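Phosphoprotein (Spring viremia of carp virus, PDB 7C5Z) probably serves viral RNA replication as a vesiculovirus-type P protein with chaperone activity, the piece described here being its dimeric central domain. Local coordinates at residues 53-58 with 64-69; 68-71 with 75-78. All coordinates share one frame; numbering follows the deposited sequence.

Interaction 1: 53-58 with 64-69; sequences SLIGQI and YDIDLF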
loop_
_atom_site.group_PDB
_atom_site.type_symbol
_atom_site.label_atom_id
_atom_site.label_comp_id
_atom_site.label_asym_id
_atom_site.label_seq_id
_atom_site.Cartn_x
_atom_site.Cartn_y
_atom_site.Cartn_z
ATOM N N SER A 53 6.309 -3.190 -3.433
ATOM C CA SER A 53 7.276 -3.620 -2.429
ATOM C C SER A 53 6.581 -4.385 -1.309
ATOM O O SER A 53 7.021 -5.471 -0.906
ATOM C CB SER A 53 8.027 -2.404 -1.870
ATOM O OG SER A 53 8.592 -2.682 -0.592
ATOM N N LEU A 54 5.475 -3.843 -0.808
ATOM C CA LEU A 54 4.790 -4.469 0.313
ATOM C C LEU A 54 4.226 -5.833 -0.065
ATOM O O LEU A 54 4.371 -6.797 0.695
ATOM C CB LEU A 54 3.684 -3.551 0.834
ATOM C CG LEU A 54 2.933 -4.073 2.049
ATOM C CD1 LEU A 54 3.864 -4.401 3.213
ATOM C CD2 LEU A 54 1.904 -3.041 2.485
ATOM N N ILE A 55 3.558 -5.945 -1.220
ATOM C CA ILE A 55 3.014 -7.259 -1.584
ATOM C C ILE A 55 4.139 -8.253 -1.853
ATOM O O ILE A 55 3.951 -9.466 -1.702
ATOM C CB ILE A 55 2.043 -7.168 -2.780
ATOM C CG1 ILE A 55 2.791 -6.857 -4.076
ATOM C CG2 ILE A 55 0.959 -6.147 -2.511
ATOM C CD1 ILE A 55 1.884 -6.725 -5.332
ATOM N N GLY A 56 5.313 -7.777 -2.268
ATOM C CA GLY A 56 6.454 -8.670 -2.394
ATOM C C GLY A 56 6.892 -9.233 -1.052
ATOM O O GLY A 56 7.171 -10.431 -0.930
ATOM N N GLN A 57 6.936 -8.385 -0.028
ATOM C CA GLN A 57 7.295 -8.836 1.310
ATOM C C GLN A 57 6.244 -9.779 1.862
ATOM O O GLN A 57 6.575 -10.802 2.470
ATOM C CB GLN A 57 7.465 -7.633 2.238
ATOM C CG GLN A 57 8.601 -6.715 1.843
ATOM C CD GLN A 57 9.964 -7.335 2.075
ATOM O OE1 GLN A 57 10.108 -8.292 2.844
ATOM N NE2 GLN A 57 10.973 -6.792 1.406
ATOM N N ILE A 58 4.968 -9.457 1.651
ATOM C CA ILE A 58 3.893 -10.292 2.177
ATOM C C ILE A 58 3.849 -11.631 1.449
ATOM O O ILE A 58 3.718 -12.692 2.074
ATOM C CB ILE A 58 2.546 -9.550 2.081
ATOM C CG1 ILE A 58 2.523 -8.358 3.039
ATOM C CG2 ILE A 58 1.370 -10.537 2.306
ATOM C CD1 ILE A 58 1.317 -7.404 2.855
ATOM N N TYR A 64 2.543 -16.829 -1.159
ATOM C CA TYR A 64 1.590 -16.601 -2.233
ATOM C C TYR A 64 2.210 -15.664 -3.256
ATOM O O TYR A 64 2.900 -14.709 -2.882
ATOM C CB TYR A 64 0.292 -15.972 -1.702
ATOM C CG TYR A 64 -0.504 -16.916 -0.846
ATOM C CD1 TYR A 64 -1.390 -17.816 -1.420
ATOM C CD2 TYR A 64 -0.350 -16.923 0.534
ATOM C CE1 TYR A 64 -2.116 -18.702 -0.638
ATOM C CE2 TYR A 64 -1.069 -17.815 1.326
ATOM C CZ TYR A 64 -1.952 -18.688 0.728
ATOM O OH TYR A 64 -2.670 -19.562 1.509
ATOM N N ASP A 65 1.954 -15.934 -4.534
ATOM C CA ASP A 65 2.473 -15.103 -5.628
ATOM C C ASP A 65 1.530 -13.924 -5.883
ATOM O O ASP A 65 0.864 -13.821 -6.913
ATOM C CB ASP A 65 2.661 -15.941 -6.888
ATOM C CG ASP A 65 3.758 -16.982 -6.741
ATOM O OD1 ASP A 65 4.730 -16.720 -6.001
ATOM O OD2 ASP A 65 3.635 -18.061 -7.363
ATOM N N ILE A 66 1.454 -13.035 -4.893
ATOM C CA ILE A 66 0.664 -11.812 -5.039
ATOM C C ILE A 66 1.322 -10.905 -6.069
ATOM O O ILE A 66 2.551 -10.761 -6.085
ATOM C CB ILE A 66 0.531 -11.109 -3.677
ATOM C CG1 ILE A 66 -0.063 -12.069 -2.636
ATOM C CG2 ILE A 66 -0.321 -9.832 -3.784
ATOM C CD1 ILE A 66 0.022 -11.534 -1.219
ATOM N N ASP A 67 0.516 -10.298 -6.953
ATOM C CA ASP A 67 1.083 -9.436 -7.989
ATOM C C ASP A 67 0.281 -8.149 -8.129
ATOM O O ASP A 67 -0.854 -8.036 -7.663
ATOM C CB ASP A 67 1.147 -10.134 -9.349
ATOM C CG ASP A 67 2.258 -9.575 -10.241
ATOM O OD1 ASP A 67 3.053 -8.708 -9.784
ATOM O OD2 ASP A 67 2.334 -10.013 -11.411
ATOM N N LEU A 68 0.887 -7.183 -8.808
ATOM C CA LEU A 68 0.306 -5.867 -9.013
ATOM C C LEU A 68 0.221 -5.598 -10.505
ATOM O O LEU A 68 1.178 -5.873 -11.242
ATOM C CB LEU A 68 1.159 -4.795 -8.335
ATOM C CG LEU A 68 0.780 -3.350 -8.611
ATOM C CD1 LEU A 68 -0.515 -3.013 -7.916
ATOM C CD2 LEU A 68 1.930 -2.445 -8.162
ATOM N N PHE A 69 -0.922 -5.072 -10.945
ATOM C CA PHE A 69 -1.135 -4.673 -12.334
ATOM C C PHE A 69 -1.330 -3.162 -12.386
ATOM O O PHE A 69 -2.304 -2.629 -11.834
ATOM C CB PHE A 69 -2.329 -5.424 -12.938
ATOM C CG PHE A 69 -2.095 -6.903 -13.045
ATOM C CD1 PHE A 69 -1.406 -7.418 -14.130
ATOM C CD2 PHE A 69 -2.511 -7.766 -12.056
ATOM C CE1 PHE A 69 -1.159 -8.780 -14.238
ATOM C CE2 PHE A 69 -2.270 -9.134 -12.161
ATOM C CZ PHE A 69 -1.587 -9.636 -13.248
HETATM O O HOH W 1 4.018 -11.433 -3.821
#
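I55 lies over I66 and reaches past it toward the start of strand 67-70, so that one helical side chain meets three consecutive residues. Its branch point makes the first of these contacts: CB of I55 is 3.7 Å from CG2 of I66, the two side chains running at a slant to each other. The longer branch does the rest. With chi1 at 71°, CG1 stands between the backbone N and the carbonyl carbon, and the extended second torsion carries CD1 outward. There CD1 of I55 rests 3.5 Å from atom C of D67 and 3.6 Å from CB of L68. The side chains of I55 and L68 cross almost perpendicularly. One turn further along, I58 adds a lighter touch, its CG2 lying 3.9 Å from CD1 of I66. I66 is thus held by both branches, CG2 against I55 and CD1 against I58.

No direct hydrogen bond joins the two segments; a water does so instead. It donates to O of I55 at 2.9 Å and to O of I66 at 2.8 Å, using both protons to link a helix carbonyl with one in the approach to the strand.

The contact illustrates how a helix packs on the chain that returns after a short connection. Helix 41-62 lies mainly against I66, which leads into strand 67-70, and against the first residues of that strand, which is outermost within this chain. I66 and L68 also touch V78 of the adjacent strand 76-81. On the helix, L54 packs on Y33 and I58 on L80, both of the second subunit.

Interaction 2: 68-71 with 75-78; sequences LFDY and FLEV
F69 and E77 form an antiparallel hydrogen-bonded pair of this beta hairpin. N of F69 donates to O of E77 at 2.7 Å in a nearly straight bond (170°), and N of E77 returns a longer one to O of F69 at 3.1 Å. The same O of E77 receives a CA-H contact from L68 and sits near the plane of the F69 ring, at its edge.

Apolar contacts flank this pair. CD1 of L68 meets CG2 of V78 at 4.0 Å in a non-hydrogen-bonded pair. Toward the turn, CZ of F75 approaches CD1 of Y71 at 3.7 Å, the ring planes inclined at 51°. A methyl also packs on a carboxylate: CD2 of L76 lies 3.4 Å from CG of D70, the two side chains running alongside each other.

Water contributes a further link: one molecule accepts from N of Y71 and donates to O of F75, also lying over the centre of one face of the F75 ring.

OD2 of D70 hydrogen-bonds OG of S48 and OD1 accepts from N of Q72 in the turn, while OE1 of E77 forms a salt bridge with R32. The bonds directly across the pair are backbone to backbone, while D70 and E77 also tie the hairpin to helix 41-62 and strand 28-33.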
loop_
_atom_site.group_PDB
_atom_site.type_symbol
_atom_site.label_atom_id
_atom_site.label_comp_id
_atom_site.label_asym_id
_atom_site.label_seq_id
_atom_site.Cartn_x
_atom_site.Cartn_y
_atom_site.Cartn_z
ATOM N N LEU A 68 0.887 -7.183 -8.808
ATOM C CA LEU A 68 0.306 -5.867 -9.013
ATOM C C LEU A 68 0.221 -5.598 -10.505
ATOM O O LEU A 68 1.178 -5.873 -11.242
ATOM C CB LEU A 68 1.159 -4.795 -8.335
ATOM C CG LEU A 68 0.780 -3.350 -8.611
ATOM C CD1 LEU A 68 -0.515 -3.013 -7.916
ATOM C CD2 LEU A 68 1.930 -2.445 -8.162
ATOM N N PHE A 69 -0.922 -5.072 -10.945
ATOM C CA PHE A 69 -1.135 -4.673 -12.334
ATOM C C PHE A 69 -1.330 -3.162 -12.386
ATOM O O PHE A 69 -2.304 -2.629 -11.834
ATOM C CB PHE A 69 -2.329 -5.424 -12.938
ATOM C CG PHE A 69 -2.095 -6.903 -13.045
ATOM C CD1 PHE A 69 -1.406 -7.418 -14.130
ATOM C CD2 PHE A 69 -2.511 -7.766 -12.056
ATOM C CE1 PHE A 69 -1.159 -8.780 -14.238
ATOM C CE2 PHE A 69 -2.270 -9.134 -12.161
ATOM C CZ PHE A 69 -1.587 -9.636 -13.248
ATOM N N ASP A 70 -0.392 -2.480 -13.039
ATOM C CA ASP A 70 -0.379 -1.025 -13.158
ATOM C C ASP A 70 -0.190 -0.696 -14.633
ATOM O O ASP A 70 0.818 -1.097 -15.225
ATOM C CB ASP A 70 0.757 -0.455 -12.294
ATOM C CG ASP A 70 0.897 1.047 -12.386
ATOM O OD1 ASP A 70 0.121 1.715 -13.092
ATOM O OD2 ASP A 70 1.823 1.559 -11.713
ATOM N N TYR A 71 -1.181 -0.032 -15.242
ATOM C CA TYR A 71 -1.101 0.360 -16.649
ATOM C C TYR A 71 -0.874 1.856 -16.815
ATOM O O TYR A 71 -1.077 2.388 -17.913
ATOM C CB TYR A 71 -2.364 -0.065 -17.397
ATOM C CG TYR A 71 -2.694 -1.524 -17.194
ATOM C CD1 TYR A 71 -3.478 -1.929 -16.114
ATOM C CD2 TYR A 71 -2.203 -2.504 -18.058
ATOM C CE1 TYR A 71 -3.771 -3.252 -15.903
ATOM C CE2 TYR A 71 -2.511 -3.865 -17.846
ATOM C CZ TYR A 71 -3.293 -4.214 -16.764
ATOM O OH TYR A 71 -3.620 -5.527 -16.502
ATOM N N PHE A 75 -6.483 3.269 -12.449
ATOM C CA PHE A 75 -6.661 2.288 -11.383
ATOM C C PHE A 75 -5.357 1.535 -11.138
ATOM O O PHE A 75 -4.446 1.531 -11.968
ATOM C CB PHE A 75 -7.798 1.303 -11.698
ATOM C CG PHE A 75 -7.488 0.349 -12.819
ATOM C CD1 PHE A 75 -6.880 -0.869 -12.563
ATOM C CD2 PHE A 75 -7.827 0.671 -14.122
ATOM C CE1 PHE A 75 -6.618 -1.756 -13.600
ATOM C CE2 PHE A 75 -7.558 -0.197 -15.154
ATOM C CZ PHE A 75 -6.954 -1.410 -14.894
ATOM N N LEU A 76 -5.282 0.907 -9.968
ATOM C CA LEU A 76 -4.263 -0.085 -9.639
ATOM C C LEU A 76 -4.975 -1.359 -9.220
ATOM O O LEU A 76 -6.014 -1.303 -8.556
ATOM C CB LEU A 76 -3.336 0.391 -8.501
ATOM C CG LEU A 76 -2.485 1.632 -8.828
ATOM C CD1 LEU A 76 -1.918 2.286 -7.566
ATOM C CD2 LEU A 76 -1.376 1.266 -9.822
ATOM N N GLU A 77 -4.434 -2.509 -9.598
ATOM C CA GLU A 77 -5.116 -3.772 -9.343
ATOM C C GLU A 77 -4.156 -4.787 -8.743
ATOM O O GLU A 77 -3.058 -4.992 -9.267
ATOM C CB GLU A 77 -5.723 -4.311 -10.633
ATOM C CG GLU A 77 -6.485 -5.591 -10.471
ATOM C CD GLU A 77 -7.157 -5.982 -11.761
ATOM O OE1 GLU A 77 -8.363 -5.714 -11.896
ATOM O OE2 GLU A 77 -6.471 -6.542 -12.651
ATOM N N VAL A 78 -4.560 -5.421 -7.644
ATOM C CA VAL A 78 -3.753 -6.438 -6.975
ATOM C C VAL A 78 -4.388 -7.804 -7.218
ATOM O O VAL A 78 -5.613 -7.946 -7.118
ATOM C CB VAL A 78 -3.617 -6.147 -5.474
ATOM C CG1 VAL A 78 -2.838 -7.253 -4.770
ATOM C CG2 VAL A 78 -2.907 -4.810 -5.264
HETATM O O HOH W 2 -2.260 3.375 -12.612
HETATM O O HOH W 3 -3.820 1.527 -14.669
#

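Overall arrangement
The two interactions, their centres about 11 Å apart, show how a small domain joins a helix to a sheet through a strand that both contacts use. Interaction 1 comes first along the chain, bringing helix 41-62 to the start of strand 67-70; interaction 2 then pairs that strand with 76-81, and L68 and F69 belong to both. They also touch directly, where O of D67 packs on V78. Within the antiparallel four-stranded sheet, 67-70 is outermost within this chain and 76-81 its neighbour, continuing the sheet to 28-33 and 21-25. Seven residues of interaction 1 are within reach of the second subunit, against one, V78, in interaction 2. I58 touches both I66 and L80 of that subunit, linking the helix packing to the dimer interface.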